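Local atomic coordinates of shikimate 5-dehydrogenase (Mycobacterium fortuitum subsp. fortuitum DSM 46621, PDB entry 4XIJ), a protein that probably catalyses the NADP-dependent interconversion of 3-dehydroshikimate and shikimate, the fourth of seven steps to chorismate. Residues A[27-32]-A[44-49]; A[252-257]-A[268-273]; A[19-24]-A[48-53]; A[37-42]-A[259-264]. One frame throughout, in Å; residues are numbered along the deposited sequence.

Contact 1. Residues A[27-32]-A[44-49]; sequences RSPQLH and WTYERI
Tyr-46 sets its ring against Pro-29 and His-32 on the first turns of helix 28-38, and here the contact is tight. Its CG is anti to the backbone N (chi1 -161°), which starts the ring off from strand 45-50 toward the helix. Tyr-46 CD1 comes 3.4 Å from Pro-29 CA. On the CE2 side the ring meets the histidine: Tyr-46 CE2 lies over one face of the imidazole, 3.3 Å from His-32 CG and offset toward the rim. The two rings pass obliquely, planes 33° apart and centroids 4.6 Å apart. The imidazole cannot easily turn, because ND1 bonds to Tyr-36 OH and NE2 to Gln-256 OE1. At the far end of the phenol, Tyr-46 OH touches Ser-28 CB at 3.3 Å and hydrogen-bonds to Ser-71 OG.

Toward solvent the grip is looser. The partly exposed Arg-48 stretches from CG to NE and brings the centre of its guanidinium under Pro-29 CG, which stands 3.5 Å off the plane. NH2 of Arg-48 gives a weak hydrogen bond to Gln-30 OE1 (2.9 Å, bent to 123°), while NH1 is tied to Ser-26 O. The axes of helix 28-32 and strand 45-49 run nearly antiparallel, 8.0 Å apart, as expected of a beta-alpha-beta crossover, here strand 15-20, helix 28-38, strand 45-50 of the substrate-binding domain.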
loop_
_atom_site.group_PDB
_atom_site.type_symbol
_atom_site.label_atom_id
_atom_site.label_comp_id
_atom_site.label_asym_id
_atom_site.label_seq_id
_atom_site.Cartn_x
_atom_site.Cartn_y
_atom_site.Cartn_z
ATOM N N ARG A 27 -10.333 -4.471 -4.040
ATOM C CA ARG A 27 -10.960 -3.545 -4.982
ATOM C C ARG A 27 -10.209 -3.498 -6.292
ATOM O O ARG A 27 -10.567 -2.707 -7.178
ATOM C CB ARG A 27 -11.015 -2.127 -4.397
ATOM C CG ARG A 27 -11.693 -1.982 -3.033
ATOM C CD ARG A 27 -12.940 -2.697 -2.883
ATOM N NE ARG A 27 -13.817 -2.070 -1.897
ATOM C CZ ARG A 27 -14.176 -2.578 -0.727
ATOM N NH1 ARG A 27 -13.716 -3.761 -0.305
ATOM N NH2 ARG A 27 -15.043 -1.901 0.009
ATOM N N SER A 28 -9.191 -4.325 -6.451
ATOM C CA SER A 28 -8.382 -4.220 -7.669
ATOM C C SER A 28 -9.184 -4.456 -8.954
ATOM O O SER A 28 -8.986 -3.716 -9.908
ATOM C CB SER A 28 -7.193 -5.176 -7.606
ATOM O OG SER A 28 -6.332 -4.700 -6.613
ATOM N N PRO A 29 -10.087 -5.457 -8.989
ATOM C CA PRO A 29 -10.828 -5.646 -10.252
ATOM C C PRO A 29 -11.654 -4.420 -10.637
ATOM O O PRO A 29 -11.643 -3.992 -11.802
ATOM C CB PRO A 29 -11.731 -6.854 -9.961
ATOM C CG PRO A 29 -10.943 -7.625 -8.933
ATOM C CD PRO A 29 -10.383 -6.541 -8.027
ATOM N N GLN A 30 -12.314 -3.826 -9.651
ATOM C CA GLN A 30 -13.129 -2.645 -9.877
ATOM C C GLN A 30 -12.327 -1.480 -10.384
ATOM O O GLN A 30 -12.750 -0.792 -11.330
ATOM C CB GLN A 30 -13.848 -2.220 -8.567
ATOM C CG GLN A 30 -14.910 -3.159 -8.074
ATOM C CD GLN A 30 -14.356 -4.039 -6.956
ATOM O OE1 GLN A 30 -13.375 -4.781 -7.160
ATOM N NE2 GLN A 30 -14.979 -3.967 -5.760
ATOM N N LEU A 31 -11.228 -1.174 -9.706
ATOM C CA LEU A 31 -10.446 -0.005 -10.093
ATOM C C LEU A 31 -9.779 -0.200 -11.451
ATOM O O LEU A 31 -9.736 0.734 -12.263
ATOM C CB LEU A 31 -9.393 0.304 -9.028
ATOM C CG LEU A 31 -9.981 0.808 -7.693
ATOM C CD1 LEU A 31 -8.920 0.724 -6.591
ATOM C CD2 LEU A 31 -10.486 2.209 -7.798
ATOM N N HIS A 32 -9.319 -1.418 -11.727
ATOM C CA HIS A 32 -8.725 -1.689 -13.034
ATOM C C HIS A 32 -9.756 -1.688 -14.145
ATOM O O HIS A 32 -9.513 -1.086 -15.196
ATOM C CB HIS A 32 -7.941 -3.011 -13.042
ATOM C CG HIS A 32 -6.556 -2.908 -12.445
ATOM N ND1 HIS A 32 -5.415 -2.863 -13.217
ATOM C CD2 HIS A 32 -6.142 -2.789 -11.155
ATOM C CE1 HIS A 32 -4.355 -2.726 -12.434
ATOM N NE2 HIS A 32 -4.770 -2.698 -11.170
ATOM N N TRP A 44 -10.366 -5.757 -22.345
ATOM C CA TRP A 44 -9.432 -6.360 -21.384
ATOM C C TRP A 44 -10.216 -6.968 -20.234
ATOM O O TRP A 44 -11.278 -6.438 -19.818
ATOM C CB TRP A 44 -8.475 -5.308 -20.843
ATOM C CG TRP A 44 -7.357 -4.916 -21.809
ATOM C CD1 TRP A 44 -7.401 -4.871 -23.185
ATOM C CD2 TRP A 44 -6.070 -4.493 -21.427
ATOM N NE1 TRP A 44 -6.176 -4.473 -23.681
ATOM C CE2 TRP A 44 -5.348 -4.212 -22.617
ATOM C CE3 TRP A 44 -5.436 -4.324 -20.186
ATOM C CZ2 TRP A 44 -4.024 -3.770 -22.601
ATOM C CZ3 TRP A 44 -4.095 -3.861 -20.179
ATOM C CH2 TRP A 44 -3.408 -3.624 -21.382
ATOM N N THR A 45 -9.706 -8.070 -19.694
ATOM C CA THR A 45 -10.402 -8.699 -18.577
ATOM C C THR A 45 -9.572 -8.603 -17.290
ATOM O O THR A 45 -8.340 -8.504 -17.331
ATOM C CB THR A 45 -10.729 -10.163 -18.870
ATOM O OG1 THR A 45 -9.520 -10.880 -19.178
ATOM C CG2 THR A 45 -11.711 -10.256 -20.042
ATOM N N TYR A 46 -10.258 -8.644 -16.155
ATOM C CA TYR A 46 -9.600 -8.595 -14.857
ATOM C C TYR A 46 -10.360 -9.488 -13.911
ATOM O O TYR A 46 -11.479 -9.141 -13.521
ATOM C CB TYR A 46 -9.533 -7.155 -14.319
ATOM C CG TYR A 46 -8.501 -7.010 -13.245
ATOM C CD1 TYR A 46 -8.702 -7.612 -12.020
ATOM C CD2 TYR A 46 -7.323 -6.286 -13.454
ATOM C CE1 TYR A 46 -7.788 -7.529 -11.035
ATOM C CE2 TYR A 46 -6.333 -6.183 -12.421
ATOM C CZ TYR A 46 -6.613 -6.834 -11.207
ATOM O OH TYR A 46 -5.800 -6.785 -10.142
ATOM N N GLU A 47 -9.789 -10.627 -13.552
ATOM C CA GLU A 47 -10.514 -11.547 -12.702
ATOM C C GLU A 47 -9.922 -11.694 -11.307
ATOM O O GLU A 47 -8.876 -11.137 -11.030
ATOM C CB GLU A 47 -10.621 -12.902 -13.367
ATOM C CG GLU A 47 -9.350 -13.576 -13.667
ATOM C CD GLU A 47 -9.580 -14.674 -14.726
ATOM O OE1 GLU A 47 -9.402 -14.402 -15.934
ATOM O OE2 GLU A 47 -9.990 -15.788 -14.351
ATOM N N ARG A 48 -10.666 -12.389 -10.442
ATOM C CA ARG A 48 -10.215 -12.773 -9.099
ATOM C C ARG A 48 -9.823 -14.215 -9.094
ATOM O O ARG A 48 -10.666 -15.065 -9.453
ATOM C CB ARG A 48 -11.320 -12.633 -8.069
ATOM C CG ARG A 48 -11.699 -11.264 -7.727
ATOM C CD ARG A 48 -12.897 -11.242 -6.669
ATOM N NE ARG A 48 -13.490 -9.933 -6.894
ATOM C CZ ARG A 48 -13.116 -8.826 -6.267
ATOM N NH1 ARG A 48 -12.195 -8.872 -5.308
ATOM N NH2 ARG A 48 -13.642 -7.666 -6.628
ATOM N N ILE A 49 -8.615 -14.515 -8.647
ATOM C CA ILE A 49 -8.174 -15.898 -8.527
ATOM C C ILE A 49 -7.743 -16.194 -7.105
ATOM O O ILE A 49 -6.783 -15.622 -6.609
ATOM C CB ILE A 49 -7.032 -16.204 -9.524
ATOM C CG1 ILE A 49 -7.468 -15.877 -10.958
ATOM C CG2 ILE A 49 -6.673 -17.657 -9.443
ATOM C CD1 ILE A 49 -6.341 -15.916 -12.022
#

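Contact 2. Residues A[252-257]-A[268-273]; sequences QAFAQV and EAMRAA. With EDO (1,2-ethanediol), chain C; SO4 (sulfate ion), chain H.
Met-270 reaches across from helix 267-272 and ends among Ala-253, Phe-254 and Val-257 of helix 246-261. Its thioether is bent at the last torsion (chi3 73°), placing CE 3.5 Å from Ala-253 CB and 3.8 Å from Val-257 CG2. The sulfur meets the rim of the phenyl ring: Met-270 SD is 3.8 Å from Phe-254 CD1 and lies in the ring plane, 88° off the normal. Leu-250, one turn earlier on the long helix, also touches Met-270, and the first shell is largely buried and apolar.

Farther out, Arg-271 carries the contact to the surface. Its chain, extended from CG to NE, brings NH1 to the edge of the Phe-254 ring, 4.4 Å from CZ. A sulfate, probably from the crystallisation liquor, takes two hydrogen bonds along the guanidinium edge, Arg-271 NH1 to O4 (2.8 Å) and Arg-271 NH2 to O1 (2.9 Å). NH2 also makes a salt bridge with Glu-268 OE2 (2.9 Å) on its anti lone pair, which helps to fix the guanidinium on its own helix. At the start of that helix the backbone N atoms of Glu-268 and Lys-267 bind a 1,2-ethanediol. The axes of 252-257 and 268-272 stand 11.2 Å apart at 132°, and between them Met-270 SD beside the Phe-254 ring forms a Met-aromatic contact within the C-terminal helical pair.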
loop_
_atom_site.group_PDB
_atom_site.type_symbol
_atom_site.label_atom_id
_atom_site.label_comp_id
_atom_site.label_asym_id
_atom_site.label_seq_id
_atom_site.Cartn_x
_atom_site.Cartn_y
_atom_site.Cartn_z
ATOM N N GLN A 252 -2.216 3.017 -5.015
ATOM C CA GLN A 252 -1.696 1.689 -5.354
ATOM C C GLN A 252 -2.087 1.286 -6.773
ATOM O O GLN A 252 -1.311 0.684 -7.521
ATOM C CB GLN A 252 -2.231 0.596 -4.382
ATOM C CG GLN A 252 -1.683 0.639 -2.980
ATOM C CD GLN A 252 -2.539 -0.168 -2.016
ATOM O OE1 GLN A 252 -3.307 -1.058 -2.443
ATOM N NE2 GLN A 252 -2.392 0.102 -0.722
ATOM N N ALA A 253 -3.340 1.585 -7.112
ATOM C CA ALA A 253 -3.910 1.148 -8.366
ATOM C C ALA A 253 -3.414 2.013 -9.521
ATOM O O ALA A 253 -3.267 1.496 -10.638
ATOM C CB ALA A 253 -5.458 1.185 -8.283
ATOM N N PHE A 254 -3.216 3.322 -9.280
ATOM C CA PHE A 254 -2.740 4.213 -10.366
ATOM C C PHE A 254 -1.495 3.591 -10.984
ATOM O O PHE A 254 -1.339 3.477 -12.222
ATOM C CB PHE A 254 -2.333 5.587 -9.850
ATOM C CG PHE A 254 -3.441 6.512 -9.470
ATOM C CD1 PHE A 254 -4.738 6.372 -9.946
ATOM C CD2 PHE A 254 -3.145 7.596 -8.643
ATOM C CE1 PHE A 254 -5.713 7.317 -9.633
ATOM C CE2 PHE A 254 -4.110 8.529 -8.308
ATOM C CZ PHE A 254 -5.409 8.393 -8.796
ATOM N N ALA A 255 -0.584 3.178 -10.105
ATOM C CA ALA A 255 0.712 2.724 -10.576
ATOM C C ALA A 255 0.633 1.373 -11.345
ATOM O O ALA A 255 1.274 1.173 -12.371
ATOM C CB ALA A 255 1.663 2.634 -9.367
ATOM N N GLN A 256 -0.235 0.487 -10.886
ATOM C CA GLN A 256 -0.472 -0.762 -11.600
ATOM C C GLN A 256 -1.088 -0.518 -12.966
ATOM O O GLN A 256 -0.669 -1.124 -13.966
ATOM C CB GLN A 256 -1.387 -1.668 -10.796
ATOM C CG GLN A 256 -0.760 -2.088 -9.466
ATOM C CD GLN A 256 -1.634 -3.009 -8.682
ATOM O OE1 GLN A 256 -2.861 -2.969 -8.839
ATOM N NE2 GLN A 256 -1.036 -3.819 -7.816
ATOM N N VAL A 257 -2.093 0.369 -13.030
ATOM C CA VAL A 257 -2.743 0.644 -14.323
ATOM C C VAL A 257 -1.713 1.197 -15.317
ATOM O O VAL A 257 -1.718 0.775 -16.505
ATOM C CB VAL A 257 -3.931 1.596 -14.158
ATOM C CG1 VAL A 257 -4.425 2.157 -15.529
ATOM C CG2 VAL A 257 -5.063 0.868 -13.400
ATOM N N GLU A 268 -9.749 10.570 -12.701
ATOM C CA GLU A 268 -11.121 10.878 -12.315
ATOM C C GLU A 268 -11.975 9.632 -12.446
ATOM O O GLU A 268 -12.887 9.384 -11.629
ATOM C CB GLU A 268 -11.696 12.042 -13.136
ATOM C CG GLU A 268 -11.196 13.422 -12.617
ATOM C CD GLU A 268 -11.728 13.804 -11.211
ATOM O OE1 GLU A 268 -12.909 14.293 -11.134
ATOM O OE2 GLU A 268 -10.981 13.651 -10.211
ATOM N N ALA A 269 -11.741 8.848 -13.493
ATOM C CA ALA A 269 -12.542 7.625 -13.698
ATOM C C ALA A 269 -12.274 6.657 -12.539
ATOM O O ALA A 269 -13.199 6.022 -12.031
ATOM C CB ALA A 269 -12.196 7.001 -15.028
ATOM N N MET A 270 -11.025 6.546 -12.103
ATOM C CA MET A 270 -10.717 5.643 -10.987
ATOM C C MET A 270 -11.279 6.168 -9.667
ATOM O O MET A 270 -11.741 5.385 -8.834
ATOM C CB MET A 270 -9.195 5.432 -10.917
ATOM C CG MET A 270 -8.740 4.639 -12.151
ATOM S SD MET A 270 -6.965 4.378 -12.215
ATOM C CE MET A 270 -6.721 3.140 -10.903
ATOM N N ARG A 271 -11.255 7.492 -9.481
ATOM C CA ARG A 271 -11.915 8.053 -8.287
ATOM C C ARG A 271 -13.414 7.747 -8.258
ATOM O O ARG A 271 -13.980 7.565 -7.148
ATOM C CB ARG A 271 -11.699 9.561 -8.166
ATOM C CG ARG A 271 -10.234 9.920 -7.828
ATOM C CD ARG A 271 -10.008 11.444 -7.839
ATOM N NE ARG A 271 -8.608 11.736 -7.555
ATOM C CZ ARG A 271 -7.796 12.405 -8.375
ATOM N NH1 ARG A 271 -6.535 12.599 -8.018
ATOM N NH2 ARG A 271 -8.258 12.900 -9.525
ATOM N N ALA A 272 -14.066 7.739 -9.426
ATOM C CA ALA A 272 -15.490 7.424 -9.461
ATOM C C ALA A 272 -15.758 6.002 -8.983
ATOM O O ALA A 272 -16.839 5.716 -8.492
ATOM C CB ALA A 272 -16.066 7.639 -10.897
ATOM N N ALA A 273 -14.773 5.112 -9.128
ATOM C CA ALA A 273 -14.940 3.708 -8.751
ATOM C C ALA A 273 -14.446 3.399 -7.330
ATOM O O ALA A 273 -14.502 2.268 -6.863
ATOM C CB ALA A 273 -14.195 2.793 -9.775
HETATM C C1 EDO C . -8.434 12.598 -14.599
HETATM O O1 EDO C . -9.314 11.773 -15.280
HETATM C C2 EDO C . -7.265 12.669 -15.522
HETATM O O2 EDO C . -6.287 11.753 -15.022
HETATM S S SO4 H . -4.903 14.987 -10.084
HETATM O O1 SO4 H . -6.039 14.336 -10.779
HETATM O O2 SO4 H . -5.308 16.329 -9.624
HETATM O O3 SO4 H . -3.783 15.130 -11.030
HETATM O O4 SO4 H . -4.455 14.185 -8.930
#

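Contact 3. Residues A[19-24]-A[48-53]; sequences LGSPIT and RIECTA
Arg-48 passes obliquely across Ile-23 and fastens the loop after strand 15-20 to strand 45-50. Arg-48 CB lies 4.2 Å from Ile-23 CG1. CG and then CD close on the carbonyl of the same residue, Arg-48 CD coming within 3.4 Å of Ile-23 O, while NE stays farther from it. At the tip Arg-48 NH1 donates to Ile-23 O (2.9 Å, 152°), a bond lying in the carbonyl plane and near the guanidinium plane, and also to Ser-26 O. Thr-24 O stands over one face of the group.

Behind this polar grip the strands pair in parallel. Gly-20 N gives a weak bond to Ile-49 O (3.3 Å), and Cys-51 N a firmer one to Gly-20 O (2.9 Å). Leu-19 and Ile-49 lie side by side on one face, pointing the same way, with Leu-19 CD2 3.7 Å from Ile-49 CB. At the outer end a water links Ser-21 OG (2.7 Å) to the carboxylate of Glu-50.

Strand 45-50 is the outermost strand on this side of the mixed sheet, and strand 15-20 beside it also bonds to the segment around Ser-71 and Thr-73. Helix 56-61 packs on Leu-19 and Cys-51, while Arg-48 reaches the face under helix 28-38.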
loop_
_atom_site.group_PDB
_atom_site.type_symbol
_atom_site.label_atom_id
_atom_site.label_comp_id
_atom_site.label_asym_id
_atom_site.label_seq_id
_atom_site.Cartn_x
_atom_site.Cartn_y
_atom_site.Cartn_z
ATOM N N LEU A 19 -4.548 -11.991 -7.351
ATOM C CA LEU A 19 -4.289 -13.276 -6.692
ATOM C C LEU A 19 -4.203 -13.105 -5.183
ATOM O O LEU A 19 -3.536 -12.187 -4.705
ATOM C CB LEU A 19 -2.972 -13.879 -7.175
ATOM C CG LEU A 19 -2.671 -14.010 -8.661
ATOM C CD1 LEU A 19 -1.375 -14.821 -8.898
ATOM C CD2 LEU A 19 -3.785 -14.392 -9.593
ATOM N N GLY A 20 -4.858 -13.983 -4.433
ATOM C CA GLY A 20 -4.737 -13.926 -2.993
ATOM C C GLY A 20 -5.786 -14.789 -2.327
ATOM O O GLY A 20 -6.559 -15.470 -3.025
ATOM N N SER A 21 -5.843 -14.741 -0.993
ATOM C CA SER A 21 -6.789 -15.562 -0.259
ATOM C C SER A 21 -6.862 -15.060 1.184
ATOM O O SER A 21 -5.891 -15.141 1.918
ATOM C CB SER A 21 -6.375 -17.024 -0.322
ATOM O OG SER A 21 -7.259 -17.811 0.466
ATOM N N PRO A 22 -8.012 -14.520 1.593
ATOM C CA PRO A 22 -9.257 -14.412 0.819
ATOM C C PRO A 22 -9.187 -13.340 -0.279
ATOM O O PRO A 22 -8.365 -12.407 -0.235
ATOM C CB PRO A 22 -10.297 -14.068 1.906
ATOM C CG PRO A 22 -9.519 -13.322 2.924
ATOM C CD PRO A 22 -8.187 -14.054 2.983
ATOM N N ILE A 23 -10.044 -13.475 -1.285
ATOM C CA ILE A 23 -9.888 -12.630 -2.462
ATOM C C ILE A 23 -11.132 -11.773 -2.745
ATOM O O ILE A 23 -11.189 -11.053 -3.745
ATOM C CB ILE A 23 -9.501 -13.542 -3.698
ATOM C CG1 ILE A 23 -8.776 -12.751 -4.771
ATOM C CG2 ILE A 23 -10.699 -14.289 -4.239
ATOM C CD1 ILE A 23 -7.672 -11.908 -4.261
ATOM N N THR A 24 -12.105 -11.813 -1.847
ATOM C CA THR A 24 -13.359 -11.074 -2.046
ATOM C C THR A 24 -13.344 -9.591 -1.715
ATOM O O THR A 24 -14.135 -8.819 -2.285
ATOM C CB THR A 24 -14.496 -11.704 -1.221
ATOM O OG1 THR A 24 -14.064 -11.881 0.128
ATOM C CG2 THR A 24 -14.862 -13.046 -1.802
ATOM N N ARG A 48 -10.666 -12.389 -10.442
ATOM C CA ARG A 48 -10.215 -12.773 -9.099
ATOM C C ARG A 48 -9.823 -14.215 -9.094
ATOM O O ARG A 48 -10.666 -15.065 -9.453
ATOM C CB ARG A 48 -11.320 -12.633 -8.069
ATOM C CG ARG A 48 -11.699 -11.264 -7.727
ATOM C CD ARG A 48 -12.897 -11.242 -6.669
ATOM N NE ARG A 48 -13.490 -9.933 -6.894
ATOM C CZ ARG A 48 -13.116 -8.826 -6.267
ATOM N NH1 ARG A 48 -12.195 -8.872 -5.308
ATOM N NH2 ARG A 48 -13.642 -7.666 -6.628
ATOM N N ILE A 49 -8.615 -14.515 -8.647
ATOM C CA ILE A 49 -8.174 -15.898 -8.527
ATOM C C ILE A 49 -7.743 -16.194 -7.105
ATOM O O ILE A 49 -6.783 -15.622 -6.609
ATOM C CB ILE A 49 -7.032 -16.204 -9.524
ATOM C CG1 ILE A 49 -7.468 -15.877 -10.958
ATOM C CG2 ILE A 49 -6.673 -17.657 -9.443
ATOM C CD1 ILE A 49 -6.341 -15.916 -12.022
ATOM N N GLU A 50 -8.465 -17.086 -6.442
ATOM C CA GLU A 50 -8.060 -17.506 -5.111
ATOM C C GLU A 50 -6.749 -18.277 -5.251
ATOM O O GLU A 50 -6.613 -19.164 -6.112
ATOM C CB GLU A 50 -9.150 -18.362 -4.441
ATOM C CG GLU A 50 -8.883 -18.581 -2.953
ATOM C CD GLU A 50 -9.965 -19.371 -2.233
ATOM O OE1 GLU A 50 -10.950 -19.795 -2.888
ATOM O OE2 GLU A 50 -9.785 -19.589 -1.006
ATOM N N CYS A 51 -5.765 -17.915 -4.432
ATOM C CA CYS A 51 -4.385 -18.385 -4.624
ATOM C C CYS A 51 -3.624 -18.283 -3.314
ATOM O O CYS A 51 -3.574 -17.196 -2.731
ATOM C CB CYS A 51 -3.659 -17.542 -5.682
ATOM S SG CYS A 51 -2.112 -18.225 -6.214
ATOM N N THR A 52 -3.082 -19.404 -2.821
ATOM C CA THR A 52 -2.201 -19.379 -1.648
ATOM C C THR A 52 -0.784 -18.963 -2.049
ATOM O O THR A 52 -0.480 -18.886 -3.255
ATOM C CB THR A 52 -2.137 -20.745 -0.982
ATOM O OG1 THR A 52 -1.455 -21.625 -1.891
ATOM C CG2 THR A 52 -3.575 -21.235 -0.626
ATOM N N ALA A 53 0.071 -18.678 -1.058
ATOM C CA ALA A 53 1.485 -18.389 -1.354
ATOM C C ALA A 53 2.127 -19.557 -2.109
ATOM O O ALA A 53 2.883 -19.382 -3.071
ATOM C CB ALA A 53 2.266 -18.100 -0.086
HETATM O O HOH W 1 -9.959 -17.654 0.502
#

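Contact 4. Residues A[37-42]-A[259-264]; sequences RALGLP and QFTGMP
Leu-39 divides its methyls, CD1 on Thr-261 and CD2 on Met-263 and Pro-264. Leu-39 CD1 lies 3.9 Å from Thr-261 OG1, and Leu-39 CD2 meets Pro-264 O at 3.7 Å and Met-263 CB at 4.0 Å. Leucine and threonine cross at about a right angle. Leu-41 adds a second apolar touch, its CD1 4.0 Å from Thr-261 CG2. Met-263 is modelled in two conformers, so the approach of its sulfur to Leu-41 CD1 is doubtful.

Thr-261 owes its position to two bonds. Its OG1 sits between the backbone N and the carbonyl carbon (chi1 65°), where it accepts from Met-263 N (3.1 Å, 154°) in an ST turn, and it also hydrogen-bonds to Val-257 O. The turn probably helps to place Met-263 facing Leu-39. On the other segment Gly-40 ends its helix with a Schellman motif, whose positive phi (78°) suits glycine.

Here the C-terminal ends of helices 28-38 and 246-261 come together at the surface. Tyr-36 from the first helix lies against both Leu-41 and Thr-261, Trp-44 from the segment leading into strand 45-50 touches Thr-261, and Pro-266 packs on Leu-39.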
loop_
_atom_site.group_PDB
_atom_site.type_symbol
_atom_site.label_atom_id
_atom_site.label_comp_id
_atom_site.label_asym_id
_atom_site.label_seq_id
_atom_site.Cartn_x
_atom_site.Cartn_y
_atom_site.Cartn_z
ATOM N N ARG A 37 -11.842 0.782 -19.065
ATOM C CA ARG A 37 -12.961 1.332 -19.837
ATOM C C ARG A 37 -12.708 2.822 -20.179
ATOM O O ARG A 37 -12.892 3.238 -21.328
ATOM C CB ARG A 37 -14.255 1.147 -19.028
ATOM C CG ARG A 37 -14.668 -0.294 -18.982
ATOM C CD ARG A 37 -15.724 -0.606 -17.901
ATOM N NE ARG A 37 -15.902 -2.050 -17.849
ATOM C CZ ARG A 37 -16.579 -2.712 -16.913
ATOM N NH1 ARG A 37 -17.209 -2.079 -15.922
ATOM N NH2 ARG A 37 -16.650 -4.045 -16.966
ATOM N N ALA A 38 -12.197 3.595 -19.213
ATOM C CA ALA A 38 -11.875 4.996 -19.455
ATOM C C ALA A 38 -10.739 5.179 -20.486
ATOM O O ALA A 38 -10.720 6.168 -21.235
ATOM C CB ALA A 38 -11.516 5.677 -18.137
ATOM N N LEU A 39 -9.834 4.197 -20.537
ATOM C CA LEU A 39 -8.705 4.211 -21.479
ATOM C C LEU A 39 -9.051 3.631 -22.843
ATOM O O LEU A 39 -8.193 3.587 -23.722
ATOM C CB LEU A 39 -7.535 3.404 -20.891
ATOM C CG LEU A 39 -6.879 4.053 -19.669
ATOM C CD1 LEU A 39 -5.951 3.072 -19.037
ATOM C CD2 LEU A 39 -6.166 5.359 -19.993
ATOM N N GLY A 40 -10.301 3.217 -23.057
ATOM C CA GLY A 40 -10.669 2.678 -24.353
ATOM C C GLY A 40 -10.239 1.258 -24.600
ATOM O O GLY A 40 -10.117 0.804 -25.760
ATOM N N LEU A 41 -10.077 0.515 -23.503
ATOM C CA LEU A 41 -9.747 -0.928 -23.551
ATOM C C LEU A 41 -10.850 -1.782 -22.930
ATOM O O LEU A 41 -10.603 -2.538 -21.965
ATOM C CB LEU A 41 -8.438 -1.190 -22.802
ATOM C CG LEU A 41 -7.275 -0.317 -23.268
ATOM C CD1 LEU A 41 -6.109 -0.357 -22.214
ATOM C CD2 LEU A 41 -6.797 -0.797 -24.653
ATOM N N PRO A 42 -12.065 -1.703 -23.490
ATOM C CA PRO A 42 -13.201 -2.360 -22.801
ATOM C C PRO A 42 -13.199 -3.891 -22.922
ATOM O O PRO A 42 -13.997 -4.552 -22.253
ATOM C CB PRO A 42 -14.414 -1.757 -23.507
ATOM C CG PRO A 42 -13.865 -1.465 -24.916
ATOM C CD PRO A 42 -12.504 -0.909 -24.670
ATOM N N GLN A 259 1.577 0.749 -15.348
ATOM C CA GLN A 259 2.501 -0.285 -15.775
ATOM C C GLN A 259 1.860 -1.318 -16.704
ATOM O O GLN A 259 2.533 -1.845 -17.617
ATOM C CB GLN A 259 3.109 -0.995 -14.555
ATOM C CG GLN A 259 4.055 -0.053 -13.785
ATOM C CD GLN A 259 4.777 -0.758 -12.660
ATOM O OE1 GLN A 259 5.328 -1.833 -12.857
ATOM N NE2 GLN A 259 4.771 -0.171 -11.463
ATOM N N PHE A 260 0.584 -1.654 -16.459
ATOM C CA PHE A 260 -0.052 -2.689 -17.291
ATOM C C PHE A 260 -0.403 -2.134 -18.681
ATOM O O PHE A 260 -0.324 -2.865 -19.678
ATOM C CB PHE A 260 -1.352 -3.229 -16.684
ATOM C CG PHE A 260 -1.220 -4.015 -15.358
ATOM C CD1 PHE A 260 -0.005 -4.137 -14.661
ATOM C CD2 PHE A 260 -2.367 -4.620 -14.806
ATOM C CE1 PHE A 260 0.057 -4.829 -13.449
ATOM C CE2 PHE A 260 -2.314 -5.321 -13.569
ATOM C CZ PHE A 260 -1.092 -5.419 -12.900
ATOM N N THR A 261 -0.861 -0.882 -18.738
ATOM C CA THR A 261 -1.403 -0.346 -20.011
ATOM C C THR A 261 -0.447 0.517 -20.779
ATOM O O THR A 261 -0.673 0.760 -21.955
ATOM C CB THR A 261 -2.670 0.516 -19.797
ATOM O OG1 THR A 261 -2.306 1.684 -19.049
ATOM C CG2 THR A 261 -3.727 -0.285 -19.055
ATOM N N GLY A 262 0.586 1.010 -20.106
ATOM C CA GLY A 262 1.478 1.998 -20.705
ATOM C C GLY A 262 0.880 3.385 -20.893
ATOM O O GLY A 262 1.488 4.226 -21.575
ATOM N N MET A 263 -0.289 3.628 -20.307
ATOM C CA MET A 263 -1.002 4.898 -20.450
ATOM C C MET A 263 -1.089 5.593 -19.086
ATOM O O MET A 263 -1.118 4.928 -18.040
ATOM C CB MET A 263 -2.397 4.649 -21.031
ATOM C CG MET A 263 -2.368 3.632 -22.176
ATOM S SD MET A 263 -4.015 3.169 -22.757
ATOM C CE MET A 263 -4.298 4.746 -23.465
ATOM N N PRO A 264 -1.134 6.930 -19.070
ATOM C CA PRO A 264 -1.363 7.654 -17.807
ATOM C C PRO A 264 -2.665 7.221 -17.138
ATOM O O PRO A 264 -3.666 6.959 -17.826
ATOM C CB PRO A 264 -1.424 9.107 -18.248
ATOM C CG PRO A 264 -0.598 9.116 -19.525
ATOM C CD PRO A 264 -0.958 7.839 -20.204
#

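Contacts 1 and 3 share Arg-48 and Ile-49, since strand 45-50 serves as partner for both helix 28-38 and strand 15-20. Helix 28-38 then ties this unit to helix 246-261. The bond from His-32 NE2 to Gln-256 OE1, 3.0 Å long, joins contact 1 to contact 2, and Trp-44 CZ3 lies 3.8 Å from Thr-261 CG2 in contact 4. Contacts 2 and 4 meet where Ala-269 CB is 3.4 Å from Ala-38 CB. Contact 3 is remote from contact 4, centres about 24 Å apart. A sulfate other than the one on Arg-271, probably also from the crystallisation liquor, lies about 5 Å from the Ser-28 side chain and may mark a pocket.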